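Local coordinates for protein pectate lyase (Cellvibrio cellulosa, PDB 1GXM) that cleaves pectate (polygalacturonic acid) by anti-beta-elimination, this chain being the catalytic module of a larger family 10 polysaccharide lyase, at residues S35-V40 against V81-V86; D97-A102 against T156-D161; K275-F280 against Y318-I323. One frame throughout, in Å; residues are numbered along the deposited sequence.

In the fold
Running from the N terminus, the chain closes its first loop at contact 1, where the start of helix 37-42 meets helix 77-90 across 40 intervening residues. Contact 2 follows, bringing helix 93-109 back against the loop that leads into helix 161-181. The two are in series yet touch: V99 of contact 2 packs on the backbone of L83 and A84 of contact 1, where the consecutive helices 77-90 and 93-109 meet. Contact 3 lies on the far side of the molecule's centre, about 33 Å from contact 1 between centres, and ties strand 274-278 to the C-terminal helix 318-329. None of the three loops nests in or crosses another.

Contact 1 of 3, residues S35-V40 against V81-V86; sequences SRADVV and VFLAEV
In F82, CG stands anti to the backbone N (chi1 170°), on a CB that already points toward 35-40, and the ring's CE2 meets A37 and V40. V40 adopts a similar first torsion (174°), with CG1 anti to its own N and CG2 anti to the carbonyl carbon, and CG2 is the branch that reaches the ring. Both meetings fall on F82 CE2, which lies 3.8 Å from A37 CA and 3.8 Å from V40 CG2. The carbonyl carbon of R36 sits further along the ring edge, near its plane.

Beside the phenyl group, L83 extends CD2 to within 3.8 Å of A37 O and 4.1 Å of A37 CB, while CD1 makes a looser approach to V40 CG1. V86, one turn after F82, straddles the small methyl of A37: V86 CG1 and CG2 are each 4.0 Å from A37 CB. V86 CG2 also lies over the rim of one face of F82. A37 thus packs on three apolar side chains of one helix, F82, L83 and V86.

Y95 of helix 93-109 packs on A37, L83 and V86, its hydroxyl hydrogen-bonded to D38. W32 meets F82 edge-to-face, and helix 20-28 lies against V81. Helices 20-28, 37-42, 77-90 and 93-109 meet here, consistent with the alpha/alpha toroid known for this family.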
loop_
_atom_site.group_PDB
_atom_site.type_symbol
_atom_site.label_atom_id
_atom_site.label_comp_id
_atom_site.label_asym_id
_atom_site.label_seq_id
_atom_site.Cartn_x
_atom_site.Cartn_y
_atom_site.Cartn_z
ATOM N N SER A 35 -2.928 -9.772 24.342
ATOM C CA SER A 35 -1.847 -10.131 25.263
ATOM C C SER A 35 -0.476 -9.623 24.792
ATOM O O SER A 35 0.476 -9.572 25.572
ATOM C CB SER A 35 -1.794 -11.653 25.454
ATOM O OG SER A 35 -1.344 -12.328 24.288
ATOM N N ARG A 36 -0.390 -9.264 23.510
ATOM C CA ARG A 36 0.853 -8.775 22.908
ATOM C C ARG A 36 0.931 -7.269 22.864
ATOM O O ARG A 36 1.911 -6.744 22.391
ATOM C CB ARG A 36 1.022 -9.307 21.476
ATOM C CG ARG A 36 1.009 -10.846 21.333
ATOM C CD ARG A 36 1.670 -11.637 22.457
ATOM N NE ARG A 36 3.110 -11.829 22.265
ATOM C CZ ARG A 36 4.006 -12.015 23.242
ATOM N NH1 ARG A 36 3.626 -12.017 24.524
ATOM N NH2 ARG A 36 5.299 -12.182 22.941
ATOM N N ALA A 37 -0.073 -6.565 23.358
ATOM C CA ALA A 37 -0.101 -5.115 23.255
ATOM C C ALA A 37 1.120 -4.458 23.866
ATOM O O ALA A 37 1.641 -3.495 23.322
ATOM C CB ALA A 37 -1.382 -4.544 23.890
ATOM N N ASP A 38 1.544 -4.924 25.041
ATOM C CA ASP A 38 2.694 -4.307 25.704
ATOM C C ASP A 38 3.973 -4.592 24.937
ATOM O O ASP A 38 4.852 -3.739 24.857
ATOM C CB ASP A 38 2.839 -4.817 27.140
ATOM C CG ASP A 38 1.883 -4.161 28.089
ATOM O OD1 ASP A 38 1.158 -3.244 27.669
ATOM O OD2 ASP A 38 1.823 -4.496 29.292
ATOM N N VAL A 39 4.083 -5.793 24.392
ATOM C CA VAL A 39 5.229 -6.132 23.558
ATOM C C VAL A 39 5.261 -5.199 22.352
ATOM O O VAL A 39 6.263 -4.539 22.105
ATOM C CB VAL A 39 5.219 -7.602 23.107
ATOM C CG1 VAL A 39 6.341 -7.897 22.107
ATOM C CG2 VAL A 39 5.368 -8.494 24.306
ATOM N N VAL A 40 4.156 -5.113 21.630
ATOM C CA VAL A 40 4.100 -4.213 20.477
ATOM C C VAL A 40 4.461 -2.800 20.868
ATOM O O VAL A 40 5.270 -2.149 20.231
ATOM C CB VAL A 40 2.711 -4.256 19.816
ATOM C CG1 VAL A 40 2.597 -3.222 18.719
ATOM C CG2 VAL A 40 2.473 -5.628 19.279
ATOM N N VAL A 81 -2.945 0.683 14.338
ATOM C CA VAL A 81 -4.354 0.346 14.253
ATOM C C VAL A 81 -4.668 -0.610 15.400
ATOM O O VAL A 81 -5.657 -0.460 16.116
ATOM C CB VAL A 81 -4.700 -0.274 12.890
ATOM C CG1 VAL A 81 -6.098 -0.871 12.896
ATOM C CG2 VAL A 81 -4.578 0.779 11.792
ATOM N N PHE A 82 -3.811 -1.606 15.569
ATOM C CA PHE A 82 -3.920 -2.554 16.658
ATOM C C PHE A 82 -3.969 -1.875 18.014
ATOM O O PHE A 82 -4.870 -2.134 18.819
ATOM C CB PHE A 82 -2.751 -3.524 16.554
ATOM C CG PHE A 82 -2.591 -4.406 17.743
ATOM C CD1 PHE A 82 -3.540 -5.372 18.044
ATOM C CD2 PHE A 82 -1.488 -4.266 18.559
ATOM C CE1 PHE A 82 -3.367 -6.186 19.158
ATOM C CE2 PHE A 82 -1.306 -5.064 19.646
ATOM C CZ PHE A 82 -2.236 -6.032 19.947
ATOM N N LEU A 83 -3.052 -0.963 18.277
ATOM C CA LEU A 83 -3.023 -0.343 19.599
ATOM C C LEU A 83 -4.184 0.624 19.772
ATOM O O LEU A 83 -4.638 0.856 20.882
ATOM C CB LEU A 83 -1.692 0.355 19.859
ATOM C CG LEU A 83 -0.484 -0.562 20.007
ATOM C CD1 LEU A 83 0.722 0.241 20.339
ATOM C CD2 LEU A 83 -0.734 -1.625 21.042
ATOM N N ALA A 84 -4.703 1.177 18.684
ATOM C CA ALA A 84 -5.883 2.024 18.787
ATOM C C ALA A 84 -7.063 1.195 19.238
ATOM O O ALA A 84 -7.892 1.649 20.036
ATOM C CB ALA A 84 -6.178 2.718 17.461
ATOM N N GLU A 85 -7.155 -0.016 18.704
ATOM C CA GLU A 85 -8.209 -0.948 19.077
ATOM C C GLU A 85 -8.034 -1.357 20.534
ATOM O O GLU A 85 -8.983 -1.403 21.279
ATOM C CB GLU A 85 -8.205 -2.170 18.168
ATOM C CG GLU A 85 -9.229 -3.229 18.539
ATOM C CD GLU A 85 -10.668 -2.811 18.299
ATOM O OE1 GLU A 85 -10.916 -1.860 17.550
ATOM O OE2 GLU A 85 -11.592 -3.461 18.863
ATOM N N VAL A 86 -6.810 -1.632 20.948
ATOM C CA VAL A 86 -6.547 -1.959 22.344
ATOM C C VAL A 86 -6.952 -0.814 23.248
ATOM O O VAL A 86 -7.549 -1.051 24.300
ATOM C CB VAL A 86 -5.060 -2.321 22.563
ATOM C CG1 VAL A 86 -4.749 -2.442 24.048
ATOM C CG2 VAL A 86 -4.720 -3.594 21.855
#

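Contact 2 of 3, residues D97-A102 against T156-D161; sequences DAVRKA and TDVFSD
R100 reaches from helix 93-109 to the backbone carbonyl of V158, and this is the polar part of the contact. NH1 donates to V158 O at 3.0 Å with an N-H...O angle of 162°; the acceptor lies almost in the guanidinium plane and the donor lies in the carbonyl plane. R100 CD lies 3.3 Å from V158 O, and the bend at chi3 (57°) turns NE out of the extended line of the chain. NH1 has a second, charged partner in D163 OD2, which in turn accepts from the backbone N of S160.

That loop is a helix entrance. T156 OG1 accepts from V158 N at 3.2 Å, an ST turn, and S160 then occupies the N-cap position of helix 161-181, its hydroxyl capping a backbone N just beyond D161. The bond from S160 N to D163 OD2 is one half of a capping box, and R100 may help to neutralise the aspartate.

The apolar part centres on V99. Its CG1 lies 3.7 Å from V158 CG2 and 3.8 Å from F159 CZ, the side chains crossing at about a right angle in both pairs. V158 CG2, anti to its own backbone N, also sits over the centre of one face of the F159 ring, 3.9 Å above the plane. R100 and F159 slide past each other in opposite directions, with R100 CG 3.9 Å from F159 CE1 and the guanidinium and ring planes 50° apart. F167 of helix 161-181 meets F159 edge-to-face, and a glycerol, probably from the crystallisation liquor, lies next to this ring and bonds to R100 O.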
loop_
_atom_site.group_PDB
_atom_site.type_symbol
_atom_site.label_atom_id
_atom_site.label_comp_id
_atom_site.label_asym_id
_atom_site.label_seq_id
_atom_site.Cartn_x
_atom_site.Cartn_y
_atom_site.Cartn_z
ATOM N N ASP A 97 -1.434 7.160 23.806
ATOM C CA ASP A 97 -0.236 7.967 23.619
ATOM C C ASP A 97 0.565 7.432 22.440
ATOM O O ASP A 97 1.110 8.186 21.657
ATOM C CB ASP A 97 0.619 7.950 24.872
ATOM C CG ASP A 97 -0.028 8.671 26.026
ATOM O OD1 ASP A 97 -0.960 9.472 25.806
ATOM O OD2 ASP A 97 0.348 8.474 27.193
ATOM N N ALA A 98 0.655 6.125 22.347
ATOM C CA ALA A 98 1.437 5.503 21.282
ATOM C C ALA A 98 0.800 5.744 19.930
ATOM O O ALA A 98 1.476 6.045 18.964
ATOM C CB ALA A 98 1.548 4.042 21.520
ATOM N N VAL A 99 -0.511 5.601 19.864
ATOM C CA VAL A 99 -1.228 5.857 18.628
ATOM C C VAL A 99 -1.035 7.297 18.188
ATOM O O VAL A 99 -0.844 7.563 17.018
ATOM C CB VAL A 99 -2.730 5.558 18.777
ATOM C CG1 VAL A 99 -3.481 5.936 17.529
ATOM C CG2 VAL A 99 -2.939 4.092 19.030
ATOM N N ARG A 100 -1.096 8.245 19.115
ATOM C CA ARG A 100 -0.843 9.637 18.775
ATOM C C ARG A 100 0.560 9.858 18.220
ATOM O O ARG A 100 0.754 10.638 17.296
ATOM C CB ARG A 100 -1.121 10.524 19.981
ATOM C CG ARG A 100 -2.605 10.550 20.339
ATOM C CD ARG A 100 -2.923 11.277 21.637
ATOM N NE ARG A 100 -2.410 12.639 21.564
ATOM C CZ ARG A 100 -3.000 13.632 20.911
ATOM N NH1 ARG A 100 -4.160 13.443 20.322
ATOM N NH2 ARG A 100 -2.431 14.832 20.849
ATOM N N LYS A 101 1.551 9.196 18.812
ATOM C CA LYS A 101 2.928 9.331 18.327
ATOM C C LYS A 101 3.078 8.724 16.933
ATOM O O LYS A 101 3.779 9.269 16.109
ATOM C CB LYS A 101 3.943 8.702 19.279
ATOM C CG LYS A 101 4.129 9.515 20.572
ATOM C CD LYS A 101 5.313 9.038 21.386
ATOM C CE LYS A 101 6.637 9.553 20.835
ATOM N NZ LYS A 101 7.796 9.182 21.692
ATOM N N ALA A 102 2.358 7.640 16.701
ATOM C CA ALA A 102 2.403 6.949 15.400
ATOM C C ALA A 102 1.763 7.776 14.302
ATOM O O ALA A 102 2.291 7.844 13.211
ATOM C CB ALA A 102 1.722 5.613 15.477
ATOM N N THR A 156 -12.659 7.221 19.385
ATOM C CA THR A 156 -12.455 7.391 20.812
ATOM C C THR A 156 -11.883 8.775 21.013
ATOM O O THR A 156 -11.794 9.574 20.090
ATOM C CB THR A 156 -11.479 6.336 21.361
ATOM O OG1 THR A 156 -10.186 6.517 20.769
ATOM C CG2 THR A 156 -11.876 4.930 20.942
ATOM N N ASP A 157 -11.434 9.059 22.219
ATOM C CA ASP A 157 -10.817 10.350 22.481
ATOM C C ASP A 157 -9.323 10.380 22.134
ATOM O O ASP A 157 -8.605 11.306 22.533
ATOM C CB ASP A 157 -11.055 10.767 23.938
ATOM C CG ASP A 157 -10.379 9.856 24.937
ATOM O OD1 ASP A 157 -9.501 9.054 24.563
ATOM O OD2 ASP A 157 -10.644 9.896 26.156
ATOM N N VAL A 158 -8.860 9.383 21.376
ATOM C CA VAL A 158 -7.473 9.330 20.924
ATOM C C VAL A 158 -7.079 10.611 20.203
ATOM O O VAL A 158 -5.990 11.112 20.395
ATOM C CB VAL A 158 -7.171 8.055 20.088
ATOM C CG1 VAL A 158 -7.996 7.964 18.813
ATOM C CG2 VAL A 158 -5.694 7.993 19.750
ATOM N N PHE A 159 -7.986 11.141 19.392
ATOM C CA PHE A 159 -7.725 12.334 18.624
ATOM C C PHE A 159 -8.762 13.388 18.870
ATOM O O PHE A 159 -9.924 13.080 19.128
ATOM C CB PHE A 159 -7.705 11.980 17.139
ATOM C CG PHE A 159 -6.599 11.032 16.766
ATOM C CD1 PHE A 159 -5.290 11.295 17.137
ATOM C CD2 PHE A 159 -6.871 9.893 16.053
ATOM C CE1 PHE A 159 -4.266 10.428 16.789
ATOM C CE2 PHE A 159 -5.834 9.008 15.699
ATOM C CZ PHE A 159 -4.550 9.276 16.077
ATOM N N SER A 160 -8.327 14.625 18.722
ATOM C CA SER A 160 -9.185 15.797 18.767
ATOM C C SER A 160 -9.576 16.239 17.369
ATOM O O SER A 160 -9.058 15.736 16.370
ATOM C CB SER A 160 -8.422 16.942 19.425
ATOM O OG SER A 160 -7.382 17.392 18.577
ATOM N N ASP A 161 -10.474 17.209 17.288
ATOM C CA ASP A 161 -10.821 17.829 16.015
ATOM C C ASP A 161 -9.600 18.421 15.310
ATOM O O ASP A 161 -9.473 18.310 14.089
ATOM C CB ASP A 161 -11.834 18.958 16.231
ATOM C CG ASP A 161 -13.216 18.462 16.549
ATOM O OD1 ASP A 161 -13.513 17.259 16.375
ATOM O OD2 ASP A 161 -14.100 19.234 16.986
#

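Contact 3 of 3, residues K275-F280 against Y318-I323; sequences KMWYRF and YGTSII
Y318 begins the contact by laying one side of its ring beside the end of strand 274-278. Its CD2 lies 3.7 Å from W277 CB, and Y318 CE2 is 3.6 Å from Y278 O. The C of Y278 and the N of R279 fall in the plane of the ring, so the main chain runs past the tyrosine's edge. Farther out, Y318 OH lies against the aliphatic part of R279, 3.7 Å from R279 CB. The polar end of that arginine is engaged elsewhere, NH1 bonding to S313 O and the guanidinium making a cation-pi contact with Y312.

G319 takes the centre. Its CA rests 3.6 Å from the centroid of the six-membered ring of W277 and only 8° from the ring normal, a CH-pi contact over the face, while its N lies over the same indole closer to the rim. In W277, CG is anti to the carbonyl carbon (chi1 -72°), and the indole beyond it lies across the backbone of G319, its N-H bonding to F246 O of helix 233-246.

T320 follows on the same side of the indole, at the outer end of the benzo ring, OG1 3.7 Å from W277 CZ3, the two side chains crossing at about a right angle. One turn after G319, whose O accepts from I323 N, I323 brings CD1 to 3.6 Å from W277 CZ2.

Strand 275-278 and helix 318-323 pass at 107°, 8.3 Å apart at their closest. The backbone of W277 also bonds to G316 on strand 315-316, two residues before Y318, which ties strand 274-278 to the chain leading into 318-323. With no polar bond across the segments, the contact rests on dispersion and CH-pi packing, and the lack of a side chain at G319 lets the helix backbone approach the indole face directly.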
loop_
_atom_site.group_PDB
_atom_site.type_symbol
_atom_site.label_atom_id
_atom_site.label_comp_id
_atom_site.label_asym_id
_atom_site.label_seq_id
_atom_site.Cartn_x
_atom_site.Cartn_y
_atom_site.Cartn_z
ATOM N N LYS A 275 -7.401 -15.187 -15.590
ATOM C CA LYS A 275 -6.637 -14.016 -15.986
ATOM C C LYS A 275 -5.508 -13.840 -14.997
ATOM O O LYS A 275 -5.698 -13.983 -13.793
ATOM C CB LYS A 275 -7.540 -12.805 -15.959
ATOM C CG LYS A 275 -8.621 -12.831 -17.038
ATOM C CD LYS A 275 -9.605 -11.668 -16.853
ATOM C CE LYS A 275 -10.694 -11.717 -17.886
ATOM N NZ LYS A 275 -11.698 -10.638 -17.711
ATOM N N MET A 276 -4.349 -13.505 -15.521
ATOM C CA MET A 276 -3.156 -13.239 -14.731
ATOM C C MET A 276 -2.756 -11.796 -14.959
ATOM O O MET A 276 -2.869 -11.257 -16.055
ATOM C CB MET A 276 -2.004 -14.151 -15.143
ATOM C CG MET A 276 -0.842 -14.123 -14.191
ATOM S SD MET A 276 0.630 -14.871 -14.867
ATOM C CE MET A 276 1.282 -13.466 -15.811
ATOM N N TRP A 277 -2.228 -11.196 -13.912
ATOM C CA TRP A 277 -1.608 -9.889 -14.020
ATOM C C TRP A 277 -0.136 -10.027 -13.743
ATOM O O TRP A 277 0.289 -10.831 -12.923
ATOM C CB TRP A 277 -2.240 -8.891 -13.029
ATOM C CG TRP A 277 -3.610 -8.495 -13.446
ATOM C CD1 TRP A 277 -3.959 -7.393 -14.157
ATOM C CD2 TRP A 277 -4.821 -9.245 -13.245
ATOM N NE1 TRP A 277 -5.309 -7.393 -14.398
ATOM C CE2 TRP A 277 -5.863 -8.511 -13.835
ATOM C CE3 TRP A 277 -5.137 -10.429 -12.579
ATOM C CZ2 TRP A 277 -7.176 -8.931 -13.813
ATOM C CZ3 TRP A 277 -6.448 -10.836 -12.546
ATOM C CH2 TRP A 277 -7.453 -10.090 -13.162
ATOM N N TYR A 278 0.656 -9.233 -14.448
ATOM C CA TYR A 278 2.063 -9.139 -14.159
ATOM C C TYR A 278 2.322 -8.208 -12.988
ATOM O O TYR A 278 1.577 -7.261 -12.736
ATOM C CB TYR A 278 2.830 -8.641 -15.370
ATOM C CG TYR A 278 2.842 -9.627 -16.508
ATOM C CD1 TYR A 278 1.831 -9.648 -17.453
ATOM C CD2 TYR A 278 3.862 -10.549 -16.631
ATOM C CE1 TYR A 278 1.853 -10.562 -18.490
ATOM C CE2 TYR A 278 3.882 -11.472 -17.656
ATOM C CZ TYR A 278 2.886 -11.464 -18.584
ATOM O OH TYR A 278 2.927 -12.387 -19.600
ATOM N N ARG A 279 3.408 -8.465 -12.283
ATOM C CA ARG A 279 3.842 -7.546 -11.253
ATOM C C ARG A 279 4.362 -6.230 -11.827
ATOM O O ARG A 279 4.177 -5.173 -11.209
ATOM C CB ARG A 279 4.902 -8.204 -10.401
ATOM C CG ARG A 279 5.268 -7.444 -9.163
ATOM C CD ARG A 279 5.838 -8.337 -8.154
ATOM N NE ARG A 279 6.112 -7.679 -6.896
ATOM C CZ ARG A 279 6.453 -8.327 -5.816
ATOM N NH1 ARG A 279 6.577 -9.631 -5.856
ATOM N NH2 ARG A 279 6.687 -7.671 -4.698
ATOM N N PHE A 280 5.005 -6.315 -12.983
ATOM C CA PHE A 280 5.621 -5.169 -13.639
ATOM C C PHE A 280 5.175 -5.095 -15.078
ATOM O O PHE A 280 5.295 -6.069 -15.809
ATOM C CB PHE A 280 7.135 -5.297 -13.620
ATOM C CG PHE A 280 7.711 -5.498 -12.253
ATOM C CD1 PHE A 280 7.902 -4.425 -11.398
ATOM C CD2 PHE A 280 8.060 -6.759 -11.822
ATOM C CE1 PHE A 280 8.402 -4.628 -10.143
ATOM C CE2 PHE A 280 8.562 -6.962 -10.571
ATOM C CZ PHE A 280 8.758 -5.886 -9.732
ATOM N N TYR A 318 -3.816 -10.223 -9.159
ATOM C CA TYR A 318 -3.922 -8.940 -8.481
ATOM C C TYR A 318 -5.210 -8.210 -8.774
ATOM O O TYR A 318 -5.755 -7.566 -7.907
ATOM C CB TYR A 318 -2.777 -8.043 -8.940
ATOM C CG TYR A 318 -1.412 -8.624 -8.807
ATOM C CD1 TYR A 318 -1.008 -9.291 -7.663
ATOM C CD2 TYR A 318 -0.504 -8.493 -9.834
ATOM C CE1 TYR A 318 0.265 -9.802 -7.560
ATOM C CE2 TYR A 318 0.738 -9.010 -9.744
ATOM C CZ TYR A 318 1.139 -9.653 -8.622
ATOM O OH TYR A 318 2.418 -10.137 -8.529
ATOM N N GLY A 319 -5.663 -8.281 -10.008
ATOM C CA GLY A 319 -6.799 -7.482 -10.442
ATOM C C GLY A 319 -8.165 -7.938 -9.959
ATOM O O GLY A 319 -9.084 -7.138 -9.893
ATOM N N THR A 320 -8.317 -9.214 -9.654
ATOM C CA THR A 320 -9.628 -9.775 -9.321
ATOM C C THR A 320 -10.334 -8.972 -8.270
ATOM O O THR A 320 -11.487 -8.580 -8.434
ATOM C CB THR A 320 -9.457 -11.229 -8.902
ATOM O OG1 THR A 320 -8.909 -11.922 -10.029
ATOM C CG2 THR A 320 -10.806 -11.897 -8.584
ATOM N N SER A 321 -9.644 -8.700 -7.187
ATOM C CA SER A 321 -10.284 -8.075 -6.043
ATOM C C SER A 321 -10.788 -6.663 -6.399
ATOM O O SER A 321 -11.923 -6.297 -6.092
ATOM C CB SER A 321 -9.336 -8.044 -4.854
ATOM O OG SER A 321 -8.232 -7.237 -5.100
ATOM N N ILE A 322 -9.956 -5.872 -7.052
ATOM C CA ILE A 322 -10.358 -4.502 -7.329
ATOM C C ILE A 322 -11.391 -4.433 -8.425
ATOM O O ILE A 322 -12.259 -3.584 -8.395
ATOM C CB ILE A 322 -9.139 -3.584 -7.632
ATOM C CG1 ILE A 322 -9.502 -2.120 -7.375
ATOM C CG2 ILE A 322 -8.580 -3.801 -9.016
ATOM C CD1 ILE A 322 -9.729 -1.792 -5.919
ATOM N N ILE A 323 -11.311 -5.336 -9.390
ATOM C CA ILE A 323 -12.286 -5.368 -10.483
ATOM C C ILE A 323 -13.649 -5.745 -9.943
ATOM O O ILE A 323 -14.650 -5.106 -10.267
ATOM C CB ILE A 323 -11.837 -6.351 -11.575
ATOM C CG1 ILE A 323 -10.641 -5.745 -12.305
ATOM C CG2 ILE A 323 -12.989 -6.685 -12.523
ATOM C CD1 ILE A 323 -9.974 -6.709 -13.228
#